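Local coordinates for kelch domain-containing protein (Colletotrichum graminicola M1.001, PDB 5C86) that oxidises alcohols as a fungal copper-radical-family (AA5) alcohol oxidase related to galactose oxidase, with its copper site empty in this apo form, at residues 293-297 / 328-333; 344-350 / 364-370. Numbering follows the deposited sequence.

Contact 1: residues 293-297 / 328-333; sequences VVGGM and HTVPRN
Residues 293-297 carry strand 291-294 on into the glycine pair of a kelch blade, and the irregular loop 328-333 packs beside them. The backbone of V294 is extended (-127/138), whereas G295 (81/-153) and G296 (84/167) both take positive phi. CA atoms pair in parallel order, G295 with R332 at 4.7 Å and G296 with N333 at 4.6 Å. One hydrogen bond crosses, G296 N to R332 O at 2.8 Å, nearly straight at 168°; a CA-H...O contact from G295 CA to the same R332 O (3.5 Å) supplements it. Any CB on G295 would strike that carbonyl, so glycine is required. Side-chain packing follows: V294 (chi1 p) and the backbone of G295 border the side chain of H328, whose CB points toward 293-297. N333 (chi1 m) brings OD1 to 3.7 Å from M297 CB; its ND2 is bonded to S304 O. R332 (m, m, t) turns its guanidinium away toward G350 and D364. The double glycine at a blade's second strand is a kelch-repeat signature. Around the contact, G296 is backbone-bonded to Q309 and H328 to L310, while V294 and R332 both touch S348 of strand 346-350, in the next blade.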
ATOM      1  N   VAL A 293       9.225  -2.602  -8.109  1.00 11.02           N
ATOM      2  CA  VAL A 293       9.598  -1.247  -7.713  1.00 10.74           C
ATOM      3  C   VAL A 293       9.536  -0.409  -8.956  1.00 11.25           C
ATOM      4  O   VAL A 293      10.343  -0.648  -9.867  1.00 11.23           O
ATOM      5  CB  VAL A 293      10.958  -1.161  -7.034  1.00 11.81           C
ATOM      6  CG1 VAL A 293      11.160   0.216  -6.518  1.00 13.10           C
ATOM      7  CG2 VAL A 293      11.015  -2.170  -5.851  1.00 13.35           C
ATOM      8  N   VAL A 294       8.625   0.557  -8.982  1.00 10.64           N
ATOM      9  CA  VAL A 294       8.375   1.305 -10.217  1.00 11.12           C
ATOM     10  C   VAL A 294       8.472   2.827  -9.980  1.00 11.06           C
ATOM     11  O   VAL A 294       8.015   3.368  -8.955  1.00 11.16           O
ATOM     12  CB  VAL A 294       6.980   0.995 -10.783  1.00 11.07           C
ATOM     13  CG1 VAL A 294       5.853   1.099  -9.788  1.00 11.12           C
ATOM     14  CG2 VAL A 294       6.670   1.779 -12.078  1.00 12.96           C
ATOM     15  N   GLY A 295       9.115   3.489 -10.951  1.00 10.89           N
ATOM     16  CA  GLY A 295       9.158   4.954 -10.954  1.00 11.73           C
ATOM     17  C   GLY A 295      10.202   5.511 -10.033  1.00 10.92           C
ATOM     18  O   GLY A 295      11.211   4.881  -9.696  1.00 11.96           O
ATOM     19  N   GLY A 296       9.917   6.737  -9.562  1.00 11.26           N
ATOM     20  CA  GLY A 296      10.882   7.483  -8.761  1.00 12.26           C
ATOM     21  C   GLY A 296      11.894   8.248  -9.606  1.00 12.31           C
ATOM     22  O   GLY A 296      12.034   8.022 -10.803  1.00 11.79           O
ATOM     23  N   MET A 297      12.598   9.128  -8.937  1.00 11.89           N
ATOM     24  CA  MET A 297      13.658   9.955  -9.568  1.00 12.13           C
ATOM     25  C   MET A 297      14.918   9.924  -8.789  1.00 13.12           C
ATOM     26  O   MET A 297      14.949   9.477  -7.628  1.00 12.26           O
ATOM     27  CB  MET A 297      13.120  11.393  -9.698  1.00 13.41           C
ATOM     28  CG  MET A 297      12.950  12.126  -8.383  1.00 14.22           C
ATOM     29  SD  MET A 297      11.815  13.535  -8.371  1.00 13.97           S
ATOM     30  CE  MET A 297      12.587  14.664  -9.559  1.00 14.61           C
ATOM     31  N   HIS A 328       8.804   2.250 -19.057  1.00 17.28           N
ATOM     32  CA  HIS A 328       7.672   3.104 -19.408  1.00 16.70           C
ATOM     33  C   HIS A 328       8.297   4.397 -20.005  1.00 18.14           C
ATOM     34  O   HIS A 328       9.478   4.640 -19.877  1.00 20.50           O
ATOM     35  CB  HIS A 328       6.700   3.295 -18.245  1.00 16.46           C
ATOM     36  CG  HIS A 328       7.336   3.740 -16.972  1.00 16.45           C
ATOM     37  ND1 HIS A 328       7.919   2.893 -16.052  1.00 17.13           N
ATOM     38  CD2 HIS A 328       7.552   4.987 -16.510  1.00 13.68           C
ATOM     39  CE1 HIS A 328       8.400   3.618 -15.040  1.00 13.32           C
ATOM     40  NE2 HIS A 328       8.177   4.889 -15.302  1.00 19.41           N
ATOM     41  N   THR A 329       7.428   5.166 -20.634  1.00 20.24           N
ATOM     42  CA  THR A 329       7.850   6.430 -21.280  1.00 23.28           C
ATOM     43  C   THR A 329       7.500   7.658 -20.490  1.00 22.37           C
ATOM     44  O   THR A 329       8.256   8.644 -20.511  1.00 25.93           O
ATOM     45  CB  THR A 329       7.271   6.551 -22.707  1.00 25.57           C
ATOM     46  OG1 THR A 329       5.848   6.471 -22.692  1.00 27.85           O
ATOM     47  CG2 THR A 329       7.909   5.536 -23.606  1.00 30.72           C
ATOM     48  N   VAL A 330       6.472   7.580 -19.674  1.00 19.58           N
ATOM     49  CA  VAL A 330       6.044   8.681 -18.845  1.00 18.54           C
ATOM     50  C   VAL A 330       6.737   8.606 -17.472  1.00 19.75           C
ATOM     51  O   VAL A 330       6.610   7.592 -16.789  1.00 17.40           O
ATOM     52  CB  VAL A 330       4.523   8.720 -18.651  1.00 20.40           C
ATOM     53  CG1 VAL A 330       4.074   9.862 -17.781  1.00 21.57           C
ATOM     54  CG2 VAL A 330       3.810   8.832 -20.039  1.00 21.50           C
ATOM     55  N   PRO A 331       7.331   9.701 -17.001  1.00 15.96           N
ATOM     56  CA  PRO A 331       7.930   9.692 -15.621  1.00 16.52           C
ATOM     57  C   PRO A 331       6.858   9.449 -14.590  1.00 16.26           C
ATOM     58  O   PRO A 331       5.737   9.967 -14.711  1.00 16.53           O
ATOM     59  CB  PRO A 331       8.514  11.100 -15.451  1.00 16.63           C
ATOM     60  CG  PRO A 331       8.741  11.515 -16.845  1.00 19.47           C
ATOM     61  CD  PRO A 331       7.600  11.000 -17.659  1.00 18.39           C
ATOM     62  N   ARG A 332       7.193   8.675 -13.551  1.00 14.37           N
ATOM     63  CA  ARG A 332       6.296   8.443 -12.422  1.00 13.97           C
ATOM     64  C   ARG A 332       7.026   8.843 -11.158  1.00 14.81           C
ATOM     65  O   ARG A 332       7.553   8.002 -10.462  1.00 13.55           O
ATOM     66  CB  ARG A 332       5.879   6.964 -12.407  1.00 15.02           C
ATOM     67  CG  ARG A 332       5.119   6.483 -13.668  1.00 14.90           C
ATOM     68  CD  ARG A 332       3.802   7.127 -13.959  1.00 16.85           C
ATOM     69  NE  ARG A 332       3.225   6.609 -15.235  1.00 17.42           N
ATOM     70  CZ  ARG A 332       2.259   7.216 -15.941  1.00 20.09           C
ATOM     71  NH1 ARG A 332       1.723   8.326 -15.539  1.00 20.58           N
ATOM     72  NH2 ARG A 332       1.857   6.675 -17.074  1.00 19.48           N
ATOM     73  N   ASN A 333       6.992  10.136 -10.891  1.00 14.55           N
ATOM     74  CA  ASN A 333       7.782  10.699  -9.833  1.00 12.91           C
ATOM     75  C   ASN A 333       6.882  11.107  -8.715  1.00 12.14           C
ATOM     76  O   ASN A 333       6.034  10.330  -8.298  1.00 13.15           O
ATOM     77  CB  ASN A 333       8.711  11.837 -10.350  1.00 12.72           C
ATOM     78  CG  ASN A 333       9.742  11.389 -11.311  1.00 14.33           C
ATOM     79  OD1 ASN A 333      10.060  10.209 -11.450  1.00 14.41           O
ATOM     80  ND2 ASN A 333      10.346  12.384 -12.000  1.00 14.44           N
TER

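Contact 2: residues 344-350 / 364-370; sequences ATIWSGG and DGQFWSP
Two neighbouring strands of a four-stranded antiparallel beta-propeller blade, 346-350 and 364-369, form this hairpin-like pair, their axes 4.6 Å apart and their directions at 149°. D364 opens the second strand by accepting G350 N on its O (2.9 Å); its carboxylate salt-bridges R332. G365, almost fully extended (-171/-174), faces G349 in a non-hydrogen-bonded pair with CA atoms only 3.7 Å apart. A CB on either would clash, and W347 fills the room with CH2 3.5 Å from G365 CA. Q366 and S348 are a hydrogen-bonded pair, Q366 N to S348 O and S348 N to Q366 O both 2.9 Å, while Q366 NE2 reaches G7 O on strand 5-11. F367 (chi1 m) pairs with W347 (chi1 t) without hydrogen bonds between them; on this face W347 CB lies 3.7 Å from F367 CE1, the rings oblique at 57°. W368 (chi1 t) exchanges bonds with I346, W368 N to I346 O at 2.8 Å and I346 N to W368 O at 2.9 Å. Its indole, on the face shared with I346, Q366 and S348, stacks on W292 of the preceding blade, as expected where propeller blades pack face to face. Beyond the W368-I346 pair the ladder stops; S369 OG sits 3.6 Å from T345 CG2, and P370 CD rests 3.3 Å from A344 O.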
ATOM      1  N   ALA A 344      -3.799  -9.842 -10.821  1.00 12.10           N
ATOM      2  CA  ALA A 344      -2.365 -10.031 -10.636  1.00 11.90           C
ATOM      3  C   ALA A 344      -1.466  -9.166 -11.543  1.00 11.04           C
ATOM      4  O   ALA A 344      -0.258  -9.331 -11.529  1.00 11.88           O
ATOM      5  CB  ALA A 344      -1.983 -11.526 -10.704  1.00 12.69           C
ATOM      6  N   THR A 345      -2.091  -8.234 -12.266  1.00 12.44           N
ATOM      7  CA  THR A 345      -1.371  -7.161 -12.915  1.00 12.40           C
ATOM      8  C   THR A 345      -1.215  -6.026 -11.859  1.00 11.74           C
ATOM      9  O   THR A 345      -1.824  -6.034 -10.772  1.00 12.40           O
ATOM     10  CB  THR A 345      -2.143  -6.597 -14.144  1.00 13.08           C
ATOM     11  OG1 THR A 345      -3.312  -5.958 -13.665  1.00 14.46           O
ATOM     12  CG2 THR A 345      -2.392  -7.722 -15.129  1.00 13.92           C
ATOM     13  N   ILE A 346      -0.405  -5.029 -12.237  1.00 12.10           N
ATOM     14  CA  ILE A 346      -0.074  -3.923 -11.358  1.00 11.47           C
ATOM     15  C   ILE A 346      -0.346  -2.603 -12.040  1.00 12.39           C
ATOM     16  O   ILE A 346       0.227  -2.322 -13.097  1.00 13.59           O
ATOM     17  CB  ILE A 346       1.352  -3.946 -10.905  1.00 11.22           C
ATOM     18  CG1 ILE A 346       1.736  -5.315 -10.332  1.00 12.26           C
ATOM     19  CG2 ILE A 346       1.545  -2.882  -9.825  1.00 11.64           C
ATOM     20  CD1 ILE A 346       3.140  -5.455  -9.763  1.00 11.02           C
ATOM     21  N   TRP A 347      -1.243  -1.863 -11.485  1.00 11.82           N
ATOM     22  CA  TRP A 347      -1.412  -0.419 -11.896  1.00 12.35           C
ATOM     23  C   TRP A 347      -0.185   0.370 -11.636  1.00 12.74           C
ATOM     24  O   TRP A 347       0.454   0.246 -10.597  1.00 11.62           O
ATOM     25  CB  TRP A 347      -2.555   0.193 -11.138  1.00 12.46           C
ATOM     26  CG  TRP A 347      -2.542   1.667 -11.113  1.00 12.77           C
ATOM     27  CD1 TRP A 347      -2.164   2.448 -10.020  1.00 12.66           C
ATOM     28  CD2 TRP A 347      -2.972   2.553 -12.126  1.00 13.86           C
ATOM     29  NE1 TRP A 347      -2.277   3.788 -10.357  1.00 14.47           N
ATOM     30  CE2 TRP A 347      -2.792   3.850 -11.627  1.00 13.81           C
ATOM     31  CE3 TRP A 347      -3.436   2.376 -13.430  1.00 15.10           C
ATOM     32  CZ2 TRP A 347      -3.096   4.998 -12.414  1.00 15.46           C
ATOM     33  CZ3 TRP A 347      -3.747   3.513 -14.214  1.00 14.03           C
ATOM     34  CH2 TRP A 347      -3.548   4.769 -13.688  1.00 15.23           C
ATOM     35  N   SER A 348       0.203   1.206 -12.621  1.00 12.26           N
ATOM     36  CA  SER A 348       1.237   2.271 -12.455  1.00 13.77           C
ATOM     37  C   SER A 348       0.796   3.555 -13.196  1.00 13.95           C
ATOM     38  O   SER A 348       0.516   3.462 -14.416  1.00 14.85           O
ATOM     39  CB  SER A 348       2.542   1.805 -13.018  1.00 15.13           C
ATOM     40  OG  SER A 348       3.487   2.860 -13.075  1.00 12.66           O
ATOM     41  N   GLY A 349       0.665   4.639 -12.436  1.00 13.25           N
ATOM     42  CA  GLY A 349       0.296   5.851 -13.158  1.00 13.22           C
ATOM     43  C   GLY A 349       0.384   7.038 -12.313  1.00 15.29           C
ATOM     44  O   GLY A 349       0.983   7.055 -11.283  1.00 13.78           O
ATOM     45  N   GLY A 350      -0.229   8.111 -12.800  1.00 15.06           N
ATOM     46  CA  GLY A 350      -0.168   9.365 -12.041  1.00 15.16           C
ATOM     47  C   GLY A 350       1.125  10.146 -12.184  1.00 13.16           C
ATOM     48  O   GLY A 350       1.984   9.855 -13.011  1.00 14.99           O
ATOM     49  N   ASP A 364      -2.733   9.631 -16.768  1.00 18.34           N
ATOM     50  CA  ASP A 364      -2.750   8.325 -17.326  1.00 19.84           C
ATOM     51  C   ASP A 364      -1.945   7.319 -16.446  1.00 19.70           C
ATOM     52  O   ASP A 364      -1.302   7.661 -15.465  1.00 20.61           O
ATOM     53  CB  ASP A 364      -2.204   8.364 -18.711  1.00 22.08           C
ATOM     54  CG  ASP A 364      -0.695   8.596 -18.740  0.70 28.07           C
ATOM     55  OD1 ASP A 364      -0.176   9.351 -17.902  1.00 26.11           O
ATOM     56  OD2 ASP A 364      -0.009   7.929 -19.544  0.50 33.38           O
ATOM     57  N   GLY A 365      -2.104   6.063 -16.854  1.00 18.95           N
ATOM     58  CA  GLY A 365      -1.273   4.991 -16.381  1.00 18.04           C
ATOM     59  C   GLY A 365      -1.556   3.774 -17.192  1.00 18.96           C
ATOM     60  O   GLY A 365      -2.223   3.856 -18.222  1.00 18.48           O
ATOM     61  N   GLN A 366      -0.963   2.660 -16.797  1.00 16.32           N
ATOM     62  CA  GLN A 366      -1.102   1.401 -17.533  1.00 17.28           C
ATOM     63  C   GLN A 366      -1.024   0.284 -16.475  1.00 16.13           C
ATOM     64  O   GLN A 366      -0.452   0.525 -15.380  1.00 16.27           O
ATOM     65  CB  GLN A 366       0.023   1.157 -18.513  1.00 21.27           C
ATOM     66  CG  GLN A 366       0.170   2.141 -19.661  1.00 24.42           C
ATOM     67  CD  GLN A 366       1.507   2.011 -20.391  1.00 24.11           C
ATOM     68  OE1 GLN A 366       2.561   2.529 -19.965  1.00 24.50           O
ATOM     69  NE2 GLN A 366       1.475   1.315 -21.502  1.00 24.43           N
ATOM     70  N   PHE A 367      -1.417  -0.912 -16.868  1.00 15.10           N
ATOM     71  CA  PHE A 367      -1.285  -2.080 -16.042  1.00 14.99           C
ATOM     72  C   PHE A 367      -0.178  -2.897 -16.560  1.00 14.99           C
ATOM     73  O   PHE A 367      -0.070  -3.197 -17.770  1.00 16.69           O
ATOM     74  CB  PHE A 367      -2.626  -2.839 -16.055  1.00 14.46           C
ATOM     75  CG  PHE A 367      -3.725  -2.108 -15.403  1.00 14.72           C
ATOM     76  CD1 PHE A 367      -3.982  -2.129 -13.987  1.00 13.21           C
ATOM     77  CD2 PHE A 367      -4.563  -1.265 -16.151  1.00 17.79           C
ATOM     78  CE1 PHE A 367      -4.955  -1.455 -13.437  1.00 15.25           C
ATOM     79  CE2 PHE A 367      -5.596  -0.548 -15.531  1.00 18.30           C
ATOM     80  CZ  PHE A 367      -5.826  -0.650 -14.177  1.00 16.71           C
ATOM     81  N   TRP A 368       0.745  -3.253 -15.691  1.00 13.46           N
ATOM     82  CA  TRP A 368       1.864  -4.089 -16.050  1.00 12.89           C
ATOM     83  C   TRP A 368       1.537  -5.561 -15.715  1.00 13.39           C
ATOM     84  O   TRP A 368       1.120  -5.861 -14.601  1.00 13.49           O
ATOM     85  CB  TRP A 368       3.152  -3.723 -15.317  1.00 12.30           C
ATOM     86  CG  TRP A 368       4.332  -4.515 -15.649  1.00 12.22           C
ATOM     87  CD1 TRP A 368       5.018  -4.580 -16.869  1.00 12.22           C
ATOM     88  CD2 TRP A 368       5.081  -5.357 -14.755  1.00 11.97           C
ATOM     89  NE1 TRP A 368       6.029  -5.432 -16.791  1.00 13.03           N
ATOM     90  CE2 TRP A 368       6.127  -5.925 -15.490  1.00 11.59           C
ATOM     91  CE3 TRP A 368       4.906  -5.741 -13.393  1.00 12.97           C
ATOM     92  CZ2 TRP A 368       7.072  -6.769 -14.913  1.00 13.70           C
ATOM     93  CZ3 TRP A 368       5.833  -6.541 -12.846  1.00 12.03           C
ATOM     94  CH2 TRP A 368       6.863  -7.137 -13.578  1.00 12.15           C
ATOM     95  N   SER A 369       1.700  -6.417 -16.691  1.00 13.36           N
ATOM     96  CA  SER A 369       1.526  -7.848 -16.512  1.00 14.64           C
ATOM     97  C   SER A 369       2.872  -8.428 -16.205  1.00 13.85           C
ATOM     98  O   SER A 369       3.825  -8.438 -17.050  1.00 13.27           O
ATOM     99  CB  SER A 369       0.950  -8.530 -17.780  1.00 15.37           C
ATOM    100  OG  SER A 369      -0.357  -8.180 -18.015  1.00 15.79           O
ATOM    101  N   PRO A 370       3.051  -9.016 -14.980  1.00 11.66           N
ATOM    102  CA  PRO A 370       4.316  -9.587 -14.679  1.00 12.51           C
ATOM    103  C   PRO A 370       4.689 -10.885 -15.446  1.00 12.13           C
ATOM    104  O   PRO A 370       3.798 -11.495 -16.056  1.00 12.15           O
ATOM    105  CB  PRO A 370       4.234  -9.879 -13.118  1.00 12.35           C
ATOM    106  CG  PRO A 370       3.142  -9.026 -12.662  1.00 11.82           C
ATOM    107  CD  PRO A 370       2.149  -8.996 -13.796  1.00 12.83           C
TER

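Overall arrangement
Contacts 1 and 2 follow one another along the chain, their centres 11 Å apart. Contact 1 joins a strand of blade 282-324 to the loop leading to strand 336-340; contact 2 pairs the two central strands of the next blade, whose outer strand 5-11 comes from the N-terminus, so the ring is closed there by both ends of the propeller sequence. R332 connects them: NH1 is 3.0 Å from G350 O, a probable hydrogen bond, and 3.2 Å from D364 OD1 in a salt bridge. V294 CG2 packs 3.5 Å from S348 OG. Both lie near copper-binding H335 (metal absent here), its side chain about 8 Å from that of N333 and about 6 Å from G350.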